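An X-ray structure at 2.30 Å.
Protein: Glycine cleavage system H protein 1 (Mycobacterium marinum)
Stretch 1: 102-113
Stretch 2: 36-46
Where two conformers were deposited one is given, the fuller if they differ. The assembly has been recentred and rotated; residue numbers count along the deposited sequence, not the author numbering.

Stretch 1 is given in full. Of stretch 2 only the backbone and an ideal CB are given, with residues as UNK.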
# COMPACT_ATOMS: atom_id res chain seq x y z
N THR A 102 13.43 -9.55 -5.46
CA THR A 102 14.58 -8.69 -5.19
C THR A 102 14.21 -7.25 -4.73
O THR A 102 14.93 -6.63 -3.95
CB THR A 102 15.52 -8.60 -6.43
OG1 THR A 102 15.71 -9.91 -6.99
CG2 THR A 102 16.91 -8.06 -6.03
N ILE A 103 13.10 -6.71 -5.23
CA ILE A 103 12.70 -5.35 -4.88
C ILE A 103 12.39 -5.30 -3.37
O ILE A 103 12.75 -4.35 -2.67
CB ILE A 103 11.47 -4.90 -5.68
CG1 ILE A 103 11.73 -4.96 -7.19
CG2 ILE A 103 11.04 -3.50 -5.27
CD1 ILE A 103 10.46 -5.09 -8.03
N ALA A 104 11.75 -6.35 -2.87
CA ALA A 104 11.39 -6.42 -1.47
C ALA A 104 12.61 -6.58 -0.55
O ALA A 104 12.59 -6.14 0.58
CB ALA A 104 10.38 -7.55 -1.23
N THR A 105 13.66 -7.24 -1.05
CA THR A 105 14.91 -7.50 -0.30
C THR A 105 15.71 -6.24 -0.05
O THR A 105 16.42 -6.13 0.93
CB THR A 105 15.85 -8.42 -1.14
OG1 THR A 105 15.19 -9.65 -1.42
CG2 THR A 105 17.18 -8.71 -0.44
N ASP A 106 15.66 -5.32 -1.01
CA ASP A 106 16.63 -4.24 -1.09
C ASP A 106 16.10 -3.12 -1.98
O ASP A 106 16.65 -2.85 -3.06
CB ASP A 106 17.95 -4.79 -1.65
CG ASP A 106 19.07 -3.79 -1.57
OD1 ASP A 106 18.93 -2.80 -0.83
OD2 ASP A 106 20.10 -4.00 -2.27
N PRO A 107 15.02 -2.47 -1.53
CA PRO A 107 14.30 -1.50 -2.34
C PRO A 107 15.08 -0.26 -2.68
O PRO A 107 14.80 0.37 -3.71
CB PRO A 107 13.08 -1.13 -1.45
CG PRO A 107 13.46 -1.54 -0.06
CD PRO A 107 14.31 -2.75 -0.26
N TYR A 108 16.03 0.11 -1.82
CA TYR A 108 16.87 1.26 -2.07
C TYR A 108 18.14 0.90 -2.86
O TYR A 108 18.81 1.80 -3.35
CB TYR A 108 17.22 1.94 -0.74
CG TYR A 108 15.99 2.37 0.03
CD1 TYR A 108 15.07 3.24 -0.53
CD2 TYR A 108 15.71 1.87 1.28
CE1 TYR A 108 13.92 3.62 0.13
CE2 TYR A 108 14.56 2.25 1.96
CZ TYR A 108 13.67 3.13 1.37
OH TYR A 108 12.54 3.52 2.02
N GLY A 109 18.46 -0.40 -2.99
CA GLY A 109 19.72 -0.84 -3.63
C GLY A 109 19.50 -1.63 -4.92
O GLY A 109 19.14 -1.07 -5.94
N ALA A 110 19.67 -2.95 -4.86
CA ALA A 110 19.51 -3.79 -6.05
C ALA A 110 18.09 -3.78 -6.62
O ALA A 110 17.88 -4.16 -7.76
CB ALA A 110 19.96 -5.22 -5.74
N GLY A 111 17.11 -3.36 -5.83
CA GLY A 111 15.73 -3.27 -6.28
C GLY A 111 15.30 -1.97 -6.97
O GLY A 111 14.11 -1.77 -7.21
N TRP A 112 16.24 -1.10 -7.30
CA TRP A 112 15.93 0.07 -8.14
C TRP A 112 15.24 -0.38 -9.42
O TRP A 112 15.46 -1.50 -9.91
CB TRP A 112 17.21 0.85 -8.45
CG TRP A 112 18.16 0.11 -9.36
CD1 TRP A 112 19.08 -0.88 -9.01
CD2 TRP A 112 18.29 0.25 -10.80
NE1 TRP A 112 19.74 -1.33 -10.11
CE2 TRP A 112 19.32 -0.70 -11.22
CE3 TRP A 112 17.67 1.04 -11.76
CZ2 TRP A 112 19.71 -0.83 -12.54
CZ3 TRP A 112 18.08 0.91 -13.10
CH2 TRP A 112 19.07 -0.00 -13.48
N LEU A 113 14.39 0.48 -9.98
CA LEU A 113 13.48 0.05 -11.04
C LEU A 113 13.88 0.57 -12.40
O LEU A 113 13.75 -0.14 -13.39
CB LEU A 113 12.05 0.50 -10.72
CG LEU A 113 11.37 -0.15 -9.50
CD1 LEU A 113 9.91 0.32 -9.33
CD2 LEU A 113 11.44 -1.67 -9.56
N UNK A 36 19.47 9.50 -13.17
CA UNK A 36 19.26 9.18 -11.75
C UNK A 36 18.24 8.07 -11.58
O UNK A 36 17.21 8.06 -12.25
CB UNK A 36 18.81 10.42 -10.98
N UNK A 37 18.56 7.13 -10.71
CA UNK A 37 17.67 5.99 -10.46
C UNK A 37 16.41 6.38 -9.64
O UNK A 37 16.42 7.33 -8.86
CB UNK A 37 18.44 4.89 -9.72
N UNK A 38 15.32 5.64 -9.90
CA UNK A 38 14.06 5.78 -9.22
C UNK A 38 13.68 4.39 -8.73
O UNK A 38 14.01 3.41 -9.41
CB UNK A 38 12.99 6.39 -10.13
N UNK A 39 13.00 4.32 -7.58
CA UNK A 39 12.48 3.06 -7.04
C UNK A 39 11.32 3.26 -6.08
O UNK A 39 10.80 4.38 -5.93
CB UNK A 39 13.60 2.30 -6.33
N UNK A 40 10.91 2.18 -5.42
CA UNK A 40 9.82 2.26 -4.43
C UNK A 40 10.40 2.19 -3.02
O UNK A 40 11.48 1.68 -2.81
CB UNK A 40 8.80 1.14 -4.64
N UNK A 41 9.69 2.74 -2.05
CA UNK A 41 10.18 2.79 -0.68
C UNK A 41 9.91 1.48 0.07
O UNK A 41 9.21 0.57 -0.42
CB UNK A 41 9.53 3.96 0.06
N UNK A 42 10.51 1.37 1.25
CA UNK A 42 10.30 0.26 2.11
C UNK A 42 8.86 0.23 2.57
O UNK A 42 8.32 -0.83 2.83
CB UNK A 42 11.26 0.31 3.30
N UNK A 43 8.25 1.39 2.70
CA UNK A 43 6.87 1.48 3.10
C UNK A 43 6.01 0.92 2.00
O UNK A 43 5.03 0.25 2.26
CB UNK A 43 6.48 2.92 3.43
N UNK A 44 6.38 1.14 0.74
CA UNK A 44 5.54 0.59 -0.34
C UNK A 44 5.63 -0.94 -0.33
O UNK A 44 4.62 -1.64 -0.46
CB UNK A 44 5.97 1.14 -1.70
N UNK A 45 6.83 -1.45 -0.12
CA UNK A 45 7.06 -2.87 -0.06
C UNK A 45 6.12 -3.47 1.00
O UNK A 45 5.41 -4.43 0.72
CB UNK A 45 8.53 -3.17 0.25
N UNK A 46 6.10 -2.90 2.20
CA UNK A 46 5.27 -3.47 3.27
C UNK A 46 3.78 -3.29 2.99
O UNK A 46 2.98 -4.16 3.32
CB UNK A 46 5.62 -2.83 4.61

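Position 36 has extended backbone angles (-118/136), and nothing of stretch 1 lies within 5.5 Å of its ideal CB, so stretch 1 sets no preference. The residue is Val 36, a beta-branched side chain common in strands.

At 37 CA-to-CB points toward stretch 1, with the ideal CB 4.4 Å from Trp 112 CB. An indole face lies within reach of a long side chain; an aliphatic, aromatic or cationic one would suit. Arg 37 extends (chi1 m, chi2 and chi3 t) and lays its guanidinium flat on Trp 112, centres 3.6 Å apart and planes at 14°. Arg 37 CZ sits 3.6 Å from the centroid of the five-membered ring of Trp 112, a cation-pi contact. Arg 37 NH1 and Trp 112 NE1 are 3.1 Å apart, but both are donors, so the closeness reflects stacking.

At 38 CA-to-CB points sideways, and nothing of stretch 1 lies within 5.5 Å of the ideal CB; the backbone does the work, its carbonyl accepting from Leu 113 N. Many residues would fit, and it is Val 38, whose O lies 3.0 Å from Leu 113 N at an angle of 166°.

At 39 space is short. An ideal CB would point toward stretch 1, 3.5 Å from Pro 107 O and 3.7 Å from Trp 112 CA; glycine or alanine would suit. It is Gly 39, whose CA lies 4.7 Å from Trp 112 CA.

At 40 the CB points sideways, with Leu 113 CD1 4.9 Å and Ile 103 CG2 5.2 Å from the ideal CB, an apolar setting for leucine, isoleucine, valine or methionine. Ile 40 reaches both: CD1 is 3.8 Å from Ile 103 CG2, and CG2 is 3.9 Å from Leu 113 CD1. A water accepts from Ile 40 N (the water O is 2.9 Å from Ile 40 N) and donates to Pro 107 O and Gly 111 O.

Position 41 precedes a helix, and its phi/psi of -83/170 suits an N-cap: serine, threonine, aspartate or asparagine. Its ideal CB is 3.6 Å from Tyr 108 OH. Thr 41 caps through OG1, which accepts from the backbone N of position 44 at 3.1 Å, while Thr 41 CB stays 3.6 Å from Tyr 108 OH.

At 42 the ideal CB is 3.7 Å from Tyr 108 OH, inviting a short polar group. Ser 42 OG hydrogen-bonds Tyr 108 OH at 2.9 Å.

Nothing of stretch 1 lies within 5.5 Å of the ideal CB at 43 or 44, so any residue that tolerates helical angles would suit; they are Val 43 and Ala 44, the N of the latter serving the cap.

At 45 CB points toward Ala 104 and Pro 107, suiting a modest apolar residue. Val 45 places CG1 3.8 Å from Ala 104 CB and CG2 4.0 Å from Pro 107 CB.

Position 46 is out of reach, so stretch 1 sets no preference; it is Glu 46.

Stretch 2 36-46: VRVGITSVAVE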
# COMPACT_ATOMS: atom_id res chain seq x y z
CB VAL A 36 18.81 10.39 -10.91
CG1 VAL A 36 19.98 11.40 -10.82
CG2 VAL A 36 17.55 10.99 -11.47
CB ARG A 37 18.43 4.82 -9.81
CG ARG A 37 19.61 4.28 -10.62
CD ARG A 37 20.35 3.15 -9.89
NE ARG A 37 21.27 2.46 -10.80
CZ ARG A 37 21.97 1.36 -10.51
NH1 ARG A 37 21.89 0.77 -9.33
NH2 ARG A 37 22.78 0.86 -11.44
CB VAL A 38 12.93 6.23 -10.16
CG1 VAL A 38 11.56 6.16 -9.44
CG2 VAL A 38 13.21 7.60 -10.74
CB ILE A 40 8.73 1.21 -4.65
CG1 ILE A 40 9.24 -0.22 -4.43
CG2 ILE A 40 8.11 1.34 -6.04
CD1 ILE A 40 8.12 -1.24 -4.31
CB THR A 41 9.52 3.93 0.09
OG1 THR A 41 8.13 3.63 0.25
CG2 THR A 41 9.72 5.30 -0.68
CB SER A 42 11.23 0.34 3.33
OG SER A 42 11.24 1.66 3.84
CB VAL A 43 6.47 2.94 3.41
CG1 VAL A 43 4.96 3.03 3.70
CG2 VAL A 43 7.31 3.50 4.57
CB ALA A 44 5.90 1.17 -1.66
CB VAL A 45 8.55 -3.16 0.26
CG1 VAL A 45 8.74 -4.62 0.65
CG2 VAL A 45 9.41 -2.76 -0.94
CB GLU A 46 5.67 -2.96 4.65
CG GLU A 46 6.38 -4.03 5.49
CD GLU A 46 5.42 -5.01 6.16
OE1 GLU A 46 5.89 -6.07 6.60
OE2 GLU A 46 4.20 -4.72 6.26
O HOH W 1 12.75 -0.10 -5.56
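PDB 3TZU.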